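Local coordinates for protein tRNA-5-methyluridine(54) 2-sulfurtransferase (Pyrococcus horikoshii, PDB 3VRH) that catalyses the ATP-dependent 2-thiolation of 5-methyluridine 54 in the T loop of tRNA, a change that stabilises tRNAs at high temperature, at residues 281-285 and 286-290; 133-136 and 137-141; 270-273 and 274-277. All coordinates share one frame; numbering follows the deposited sequence.

Overall arrangement
Contacts 1 and 3 share one zinc site; their centres lie about 24 and 25 Å from the centre of the chain. Contact 2 is a stretch of helix 127-145 in the PP-loop domain, about 12 Å from that centre. All three are partly buried. Contacts 1 and 3 set metal-bound cysteines among exposed lysine or arginine side chains, whereas contact 2 lies within a single helix, held by its backbone bonds and by apolar side chains one turn apart, with Lys135 serving the ATP site. The backbones of Asp282 and Lys273 join contacts 1 and 3. Contact 1 leans on contact 2: the rings of Phe286 and Tyr137 stack, and Trp290 NE1 probably hydrogen-bonds Thr134 OG1.

Contact 1: 281-285 and 286-290; sequences GDICA and FCKFW. With ZN (zinc ion), chain C.
Cys284 sits just before helix 285-290, and the first turns close with Lys288 N on Cys284 O (2.8 Å) and Phe289 N on Ala285 O. Cys284 is the N-cap residue, and its sulfur caps the helix start. It accepts a nearly straight bond from Cys287 N, with SG 3.5 Å from that nitrogen and an angle of 176° at the hydrogen. The same SG binds zinc at 2.7 Å. Cys287 supplies the next ligand, and its SG points to the same ion; the pair matches a CxxC ligand arrangement. Cys272 and Cys275 complete the site.

Ile283 has CG2 anti to the backbone N (CG1 at chi1 -60°). This lays CG2 against Cys287 CB and against Lys288 CG, the latter at 3.5 Å. Lys288 bends at chi3 beyond this contact, with CD still near Ile283 O. Farther along, Trp290 CD1 lies 3.5 Å above one face of the Phe286 ring, toward its rim. Phe286 also packs on Leu114.

The Cys284 sulfur is therefore held by both the metal and a backbone N-H. The N-H and the helix start would probably help to stabilise a thiolate there.

Contact 2: 133-136 and 137-141; sequences LTKR and YIMNK
Thr134 and Ile138 stand side by side, one turn apart, and point the same way. Thr134 CG2 meets Ile138 CD1 at 3.9 Å. The threonine methyl is anti to the backbone N. This leaves OG1 beside the helix backbone, where it bonds to Tyr130 O. Ile138 has its CG1 arm beside the backbone N, and CG1 passes 3.2 Å from Thr134 O. That oxygen also accepts from Ile138 N at 3.1 Å.

Lys135 and Met139 repeat this spacing on another face, but their side chains run across each other. Met139 CG lies 3.2 Å from Lys135 O, and Met139 SD is 4.1 Å from Lys135 CG. The methionine then bends at chi3, and its side chain touches Ile79 of strand 73-80.

In the chain, helix 127-145 comes after strand 105-109 and before strand 150-152 of the PP-loop domain, whose central sheet is largely parallel. Lys135 is an ATP-binding residue. Its chain is fully extended (chi1 -177°, the later torsions also near 180°), which carries NZ far from the helix to a salt bridge with Glu219.

Tyr137 has CG anti to the backbone N (chi1 175°), which carries its ring away from segment 133-136. Only CB comes close there, 3.5 Å from Leu133 O, the acceptor of Tyr137 N. Asn140 N bonds to Arg136 O at 3.1 Å. The Asn140 amide is gripped at both ends, OD1 by Ile190 N and ND2 by Lys188 O, which should fix its rotation.

Contact 3: 270-273 and 274-277; sequences KECK and ICRM. With ZN (zinc ion), chain C.
Within this turn, Cys272 SG takes two backbone N-H groups, one of them weakly, while it binds zinc at 2.6 Å. Ile274 N gives the stronger bond, 3.1 Å from SG. Cys275 N lies 3.6 Å from the same sulfur and its bond is weak. The chain curls round SG to offer both donors. Cys272 SG is anti to the backbone N (chi1 173°), which turns it toward the N-H groups of Ile274 and Cys275. The N-H groups would probably draw off part of the charge of a thiolate.

Cys275 reaches the zinc from the other end of the turn, with SG at 2.6 Å from the ion. Cys272 and Cys275 form a CxxC turn of the zinc-knuckle kind, with N-H groups directed at the first cysteine sulfur. Cys284 and Cys287 supply the other two ligands. The turn is closed at its base by Cys272 N, which donates to Met277 O at 3.0 Å. Arg276 N adds a weak bond to Cys272 O. Arg276 takes a left-handed backbone conformation, which lets the chain double back.

Ile274 CB rests on Cys272 SG at 3.8 Å, and its side chain also touches Cys287. With an alanine here, the branches beyond CB are gone, and the Cys287 sulfur would probably lose apolar cover on that side.

Glu271 and Arg276 cross obliquely, with carboxylate and guanidinium planes 56° apart. Their charged atoms do not meet: OE1 of Glu271 instead lies 3.8 Å from Arg276 CG. The guanidinium forms its salt bridge with Glu295. Arg276 O accepts a hydrogen bond from Lys188 NZ.

Contact 1: 281-285 and 286-290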
loop_
_atom_site.group_PDB
_atom_site.type_symbol
_atom_site.label_atom_id
_atom_site.label_comp_id
_atom_site.label_asym_id
_atom_site.label_seq_id
_atom_site.Cartn_x
_atom_site.Cartn_y
_atom_site.Cartn_z
ATOM N N GLY A 281 -22.187 -18.778 -10.813
ATOM C CA GLY A 281 -23.609 -18.629 -11.035
ATOM C C GLY A 281 -23.878 -19.282 -12.372
ATOM O O GLY A 281 -22.956 -19.464 -13.172
ATOM N N ASP A 282 -25.127 -19.647 -12.623
ATOM C CA ASP A 282 -25.436 -20.420 -13.818
ATOM C C ASP A 282 -25.493 -19.558 -15.081
ATOM O O ASP A 282 -25.148 -20.029 -16.165
ATOM C CB ASP A 282 -26.713 -21.247 -13.626
ATOM C CG ASP A 282 -27.852 -20.439 -13.036
ATOM O OD1 ASP A 282 -27.698 -19.201 -12.902
ATOM O OD2 ASP A 282 -28.906 -21.046 -12.726
ATOM N N ILE A 283 -25.928 -18.306 -14.945
ATOM C CA ILE A 283 -25.797 -17.332 -16.034
ATOM C C ILE A 283 -24.671 -16.362 -15.692
ATOM O O ILE A 283 -24.503 -15.987 -14.529
ATOM C CB ILE A 283 -27.105 -16.574 -16.307
ATOM C CG1 ILE A 283 -28.204 -17.561 -16.687
ATOM C CG2 ILE A 283 -26.920 -15.577 -17.435
ATOM C CD1 ILE A 283 -29.477 -16.895 -17.057
ATOM N N CYS A 284 -23.879 -15.974 -16.687
ATOM C CA CYS A 284 -22.673 -15.219 -16.378
ATOM C C CYS A 284 -22.935 -13.720 -16.214
ATOM O O CYS A 284 -24.020 -13.221 -16.537
ATOM C CB CYS A 284 -21.542 -15.520 -17.369
ATOM S SG CYS A 284 -21.417 -14.418 -18.789
ATOM N N ALA A 285 -21.943 -13.030 -15.660
ATOM C CA ALA A 285 -22.049 -11.605 -15.351
ATOM C C ALA A 285 -22.390 -10.789 -16.596
ATOM O O ALA A 285 -23.358 -10.022 -16.597
ATOM C CB ALA A 285 -20.753 -11.101 -14.720
ATOM N N PHE A 286 -21.592 -10.973 -17.645
ATOM C CA PHE A 286 -21.816 -10.292 -18.920
ATOM C C PHE A 286 -23.246 -10.499 -19.378
ATOM O O PHE A 286 -23.975 -9.535 -19.588
ATOM C CB PHE A 286 -20.848 -10.826 -19.969
ATOM C CG PHE A 286 -20.951 -10.141 -21.313
ATOM C CD1 PHE A 286 -20.242 -8.971 -21.566
ATOM C CD2 PHE A 286 -21.734 -10.678 -22.322
ATOM C CE1 PHE A 286 -20.309 -8.350 -22.789
ATOM C CE2 PHE A 286 -21.811 -10.056 -23.561
ATOM C CZ PHE A 286 -21.099 -8.889 -23.795
ATOM N N CYS A 287 -23.650 -11.765 -19.495
ATOM C CA CYS A 287 -24.990 -12.117 -19.962
ATOM C C CYS A 287 -26.115 -11.566 -19.102
ATOM O O CYS A 287 -27.142 -11.127 -19.624
ATOM C CB CYS A 287 -25.134 -13.628 -20.065
ATOM S SG CYS A 287 -24.458 -14.254 -21.581
ATOM N N LYS A 288 -25.939 -11.609 -17.784
ATOM C CA LYS A 288 -26.963 -11.050 -16.902
ATOM C C LYS A 288 -27.055 -9.534 -17.061
ATOM O O LYS A 288 -28.149 -8.980 -17.178
ATOM C CB LYS A 288 -26.733 -11.443 -15.433
ATOM C CG LYS A 288 -26.976 -12.922 -15.154
ATOM C CD LYS A 288 -26.714 -13.305 -13.699
ATOM C CE LYS A 288 -27.930 -13.016 -12.824
ATOM N NZ LYS A 288 -27.678 -13.340 -11.388
ATOM N N PHE A 289 -25.908 -8.862 -17.078
ATOM C CA PHE A 289 -25.910 -7.407 -17.209
ATOM C C PHE A 289 -26.573 -6.970 -18.507
ATOM O O PHE A 289 -27.419 -6.082 -18.515
ATOM C CB PHE A 289 -24.492 -6.826 -17.118
ATOM C CG PHE A 289 -24.442 -5.349 -17.380
ATOM C CD1 PHE A 289 -24.704 -4.445 -16.363
ATOM C CD2 PHE A 289 -24.166 -4.861 -18.657
ATOM C CE1 PHE A 289 -24.678 -3.080 -16.597
ATOM C CE2 PHE A 289 -24.136 -3.497 -18.906
ATOM C CZ PHE A 289 -24.391 -2.600 -17.864
ATOM N N TRP A 290 -26.178 -7.599 -19.611
ATOM C CA TRP A 290 -26.669 -7.200 -20.924
ATOM C C TRP A 290 -28.058 -7.784 -21.226
ATOM O O TRP A 290 -28.704 -7.413 -22.220
ATOM C CB TRP A 290 -25.622 -7.530 -22.023
ATOM C CG TRP A 290 -24.481 -6.556 -21.992
ATOM C CD1 TRP A 290 -23.218 -6.775 -21.523
ATOM C CD2 TRP A 290 -24.532 -5.171 -22.369
ATOM N NE1 TRP A 290 -22.472 -5.619 -21.613
ATOM C CE2 TRP A 290 -23.256 -4.625 -22.133
ATOM C CE3 TRP A 290 -25.531 -4.346 -22.892
ATOM C CZ2 TRP A 290 -22.955 -3.294 -22.401
ATOM C CZ3 TRP A 290 -25.234 -3.024 -23.161
ATOM C CH2 TRP A 290 -23.957 -2.510 -22.912
HETATM ZN ZN ZN C . -22.809 -15.782 -20.614
#

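Contact 2: 133-136 and 137-141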
loop_
_atom_site.group_PDB
_atom_site.type_symbol
_atom_site.label_atom_id
_atom_site.label_comp_id
_atom_site.label_asym_id
_atom_site.label_seq_id
_atom_site.Cartn_x
_atom_site.Cartn_y
_atom_site.Cartn_z
ATOM N N LEU A 133 -15.980 -4.830 -17.541
ATOM C CA LEU A 133 -16.636 -6.136 -17.643
ATOM C C LEU A 133 -16.826 -6.522 -19.115
ATOM O O LEU A 133 -16.397 -7.589 -19.560
ATOM C CB LEU A 133 -18.005 -6.101 -16.941
ATOM C CG LEU A 133 -19.039 -7.221 -17.194
ATOM C CD1 LEU A 133 -18.580 -8.573 -16.628
ATOM C CD2 LEU A 133 -20.460 -6.863 -16.680
ATOM N N THR A 134 -17.485 -5.641 -19.854
ATOM C CA THR A 134 -17.822 -5.882 -21.249
ATOM C C THR A 134 -16.579 -6.107 -22.089
ATOM O O THR A 134 -16.544 -7.009 -22.933
ATOM C CB THR A 134 -18.566 -4.671 -21.835
ATOM O OG1 THR A 134 -19.700 -4.381 -21.018
ATOM C CG2 THR A 134 -19.036 -4.951 -23.279
ATOM N N LYS A 135 -15.558 -5.283 -21.874
ATOM C CA LYS A 135 -14.373 -5.379 -22.710
ATOM C C LYS A 135 -13.598 -6.686 -22.461
ATOM O O LYS A 135 -13.140 -7.342 -23.408
ATOM C CB LYS A 135 -13.471 -4.152 -22.520
ATOM C CG LYS A 135 -12.243 -4.167 -23.435
ATOM C CD LYS A 135 -11.250 -3.015 -23.119
ATOM C CE LYS A 135 -10.040 -3.055 -24.072
ATOM N NZ LYS A 135 -9.023 -1.985 -23.832
ATOM N N ARG A 136 -13.456 -7.062 -21.195
ATOM C CA ARG A 136 -12.703 -8.261 -20.830
ATOM C C ARG A 136 -13.403 -9.491 -21.392
ATOM O O ARG A 136 -12.759 -10.424 -21.848
ATOM C CB ARG A 136 -12.531 -8.391 -19.298
ATOM C CG ARG A 136 -11.236 -7.722 -18.752
ATOM C CD ARG A 136 -11.012 -7.900 -17.231
ATOM N NE ARG A 136 -12.115 -7.347 -16.436
ATOM C CZ ARG A 136 -12.242 -6.059 -16.116
ATOM N NH1 ARG A 136 -11.337 -5.176 -16.522
ATOM N NH2 ARG A 136 -13.279 -5.645 -15.399
ATOM N N TYR A 137 -14.727 -9.474 -21.355
ATOM C CA TYR A 137 -15.507 -10.602 -21.829
ATOM C C TYR A 137 -15.327 -10.768 -23.329
ATOM O O TYR A 137 -15.092 -11.875 -23.821
ATOM C CB TYR A 137 -16.994 -10.415 -21.517
ATOM C CG TYR A 137 -17.866 -11.523 -22.102
ATOM C CD1 TYR A 137 -18.440 -11.391 -23.357
ATOM C CD2 TYR A 137 -18.114 -12.697 -21.392
ATOM C CE1 TYR A 137 -19.226 -12.395 -23.897
ATOM C CE2 TYR A 137 -18.909 -13.694 -21.915
ATOM C CZ TYR A 137 -19.459 -13.537 -23.180
ATOM O OH TYR A 137 -20.249 -14.523 -23.723
ATOM N N ILE A 138 -15.454 -9.658 -24.047
ATOM C CA ILE A 138 -15.364 -9.689 -25.506
ATOM C C ILE A 138 -13.974 -10.108 -25.961
ATOM O O ILE A 138 -13.840 -10.874 -26.909
ATOM C CB ILE A 138 -15.741 -8.335 -26.130
ATOM C CG1 ILE A 138 -17.222 -8.038 -25.897
ATOM C CG2 ILE A 138 -15.428 -8.326 -27.634
ATOM C CD1 ILE A 138 -17.692 -6.692 -26.459
ATOM N N MET A 139 -12.941 -9.607 -25.276
ATOM C CA MET A 139 -11.565 -9.957 -25.614
ATOM C C MET A 139 -11.402 -11.461 -25.507
ATOM O O MET A 139 -10.834 -12.097 -26.390
ATOM C CB MET A 139 -10.549 -9.307 -24.664
ATOM C CG MET A 139 -10.299 -7.827 -24.868
ATOM S SD MET A 139 -9.438 -7.197 -23.407
ATOM C CE MET A 139 -8.017 -8.272 -23.399
ATOM N N ASN A 140 -11.897 -12.016 -24.408
ATOM C CA ASN A 140 -11.732 -13.431 -24.177
ATOM C C ASN A 140 -12.570 -14.291 -25.115
ATOM O O ASN A 140 -12.065 -15.246 -25.663
ATOM C CB ASN A 140 -11.998 -13.800 -22.717
ATOM C CG ASN A 140 -11.796 -15.283 -22.459
ATOM O OD1 ASN A 140 -10.674 -15.780 -22.436
ATOM N ND2 ASN A 140 -12.884 -15.989 -22.272
ATOM N N LYS A 141 -13.843 -13.958 -25.298
ATOM C CA LYS A 141 -14.680 -14.764 -26.183
ATOM C C LYS A 141 -14.251 -14.666 -27.650
ATOM O O LYS A 141 -14.408 -15.626 -28.403
ATOM C CB LYS A 141 -16.171 -14.437 -26.037
ATOM C CG LYS A 141 -17.064 -15.455 -26.756
ATOM C CD LYS A 141 -18.517 -15.401 -26.318
ATOM C CE LYS A 141 -19.234 -16.695 -26.701
ATOM N NZ LYS A 141 -18.877 -17.125 -28.097
#

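Contact 3: 270-273 and 274-277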
loop_
_atom_site.group_PDB
_atom_site.type_symbol
_atom_site.label_atom_id
_atom_site.label_comp_id
_atom_site.label_asym_id
_atom_site.label_seq_id
_atom_site.Cartn_x
_atom_site.Cartn_y
_atom_site.Cartn_z
ATOM N N LYS A 270 -18.384 -23.035 -13.461
ATOM C CA LYS A 270 -19.431 -23.623 -14.296
ATOM C C LYS A 270 -19.300 -23.181 -15.767
ATOM O O LYS A 270 -18.274 -22.630 -16.178
ATOM C CB LYS A 270 -20.819 -23.250 -13.756
ATOM C CG LYS A 270 -20.900 -23.198 -12.231
ATOM C CD LYS A 270 -22.287 -22.788 -11.727
ATOM C CE LYS A 270 -23.337 -23.862 -12.000
ATOM N NZ LYS A 270 -24.657 -23.549 -11.372
ATOM N N GLU A 271 -20.342 -23.446 -16.559
ATOM C CA GLU A 271 -20.458 -22.900 -17.906
ATOM C C GLU A 271 -21.745 -22.123 -17.980
ATOM O O GLU A 271 -22.785 -22.597 -17.528
ATOM C CB GLU A 271 -20.482 -23.998 -18.972
ATOM C CG GLU A 271 -19.117 -24.381 -19.495
ATOM C CD GLU A 271 -19.169 -25.135 -20.822
ATOM O OE1 GLU A 271 -20.287 -25.432 -21.327
ATOM O OE2 GLU A 271 -18.072 -25.420 -21.355
ATOM N N CYS A 272 -21.682 -20.931 -18.556
ATOM C CA CYS A 272 -22.866 -20.092 -18.635
ATOM C C CYS A 272 -23.973 -20.734 -19.466
ATOM O O CYS A 272 -23.711 -21.292 -20.532
ATOM C CB CYS A 272 -22.529 -18.728 -19.216
ATOM S SG CYS A 272 -24.017 -17.801 -19.485
ATOM N N LYS A 273 -25.208 -20.626 -18.980
ATOM C CA LYS A 273 -26.376 -21.205 -19.649
ATOM C C LYS A 273 -26.735 -20.491 -20.949
ATOM O O LYS A 273 -27.639 -20.921 -21.678
ATOM C CB LYS A 273 -27.604 -21.193 -18.721
ATOM C CG LYS A 273 -27.451 -22.045 -17.457
ATOM C CD LYS A 273 -28.782 -22.293 -16.756
ATOM C CE LYS A 273 -28.652 -23.435 -15.745
ATOM N NZ LYS A 273 -29.928 -23.748 -15.026
ATOM N N ILE A 274 -26.047 -19.390 -21.229
ATOM C CA ILE A 274 -26.342 -18.617 -22.431
ATOM C C ILE A 274 -25.238 -18.724 -23.475
ATOM O O ILE A 274 -25.506 -19.018 -24.638
ATOM C CB ILE A 274 -26.615 -17.131 -22.113
ATOM C CG1 ILE A 274 -27.869 -17.005 -21.259
ATOM C CG2 ILE A 274 -26.811 -16.337 -23.396
ATOM C CD1 ILE A 274 -29.050 -17.738 -21.831
ATOM N N CYS A 275 -23.998 -18.507 -23.050
ATOM C CA CYS A 275 -22.894 -18.385 -23.988
ATOM C C CYS A 275 -21.839 -19.444 -23.727
ATOM O O CYS A 275 -20.876 -19.573 -24.490
ATOM C CB CYS A 275 -22.254 -17.002 -23.861
ATOM S SG CYS A 275 -21.221 -16.823 -22.355
ATOM N N ARG A 276 -22.015 -20.175 -22.629
ATOM C CA ARG A 276 -21.142 -21.288 -22.263
ATOM C C ARG A 276 -19.720 -20.880 -21.917
ATOM O O ARG A 276 -18.822 -21.718 -21.885
ATOM C CB ARG A 276 -21.132 -22.365 -23.351
ATOM C CG ARG A 276 -22.428 -23.181 -23.453
ATOM C CD ARG A 276 -22.277 -24.219 -24.551
ATOM N NE ARG A 276 -21.379 -23.681 -25.565
ATOM C CZ ARG A 276 -21.769 -23.126 -26.708
ATOM N NH1 ARG A 276 -23.061 -23.064 -27.029
ATOM N NH2 ARG A 276 -20.854 -22.644 -27.534
ATOM N N MET A 277 -19.514 -19.594 -21.661
ATOM C CA MET A 277 -18.216 -19.130 -21.191
ATOM C C MET A 277 -18.255 -19.203 -19.668
ATOM O O MET A 277 -19.336 -19.162 -19.089
ATOM C CB MET A 277 -17.932 -17.709 -21.694
ATOM C CG MET A 277 -17.910 -17.606 -23.227
ATOM S SD MET A 277 -16.730 -18.735 -23.986
ATOM C CE MET A 277 -15.168 -17.993 -23.529
HETATM ZN ZN ZN C . -22.809 -15.782 -20.614
#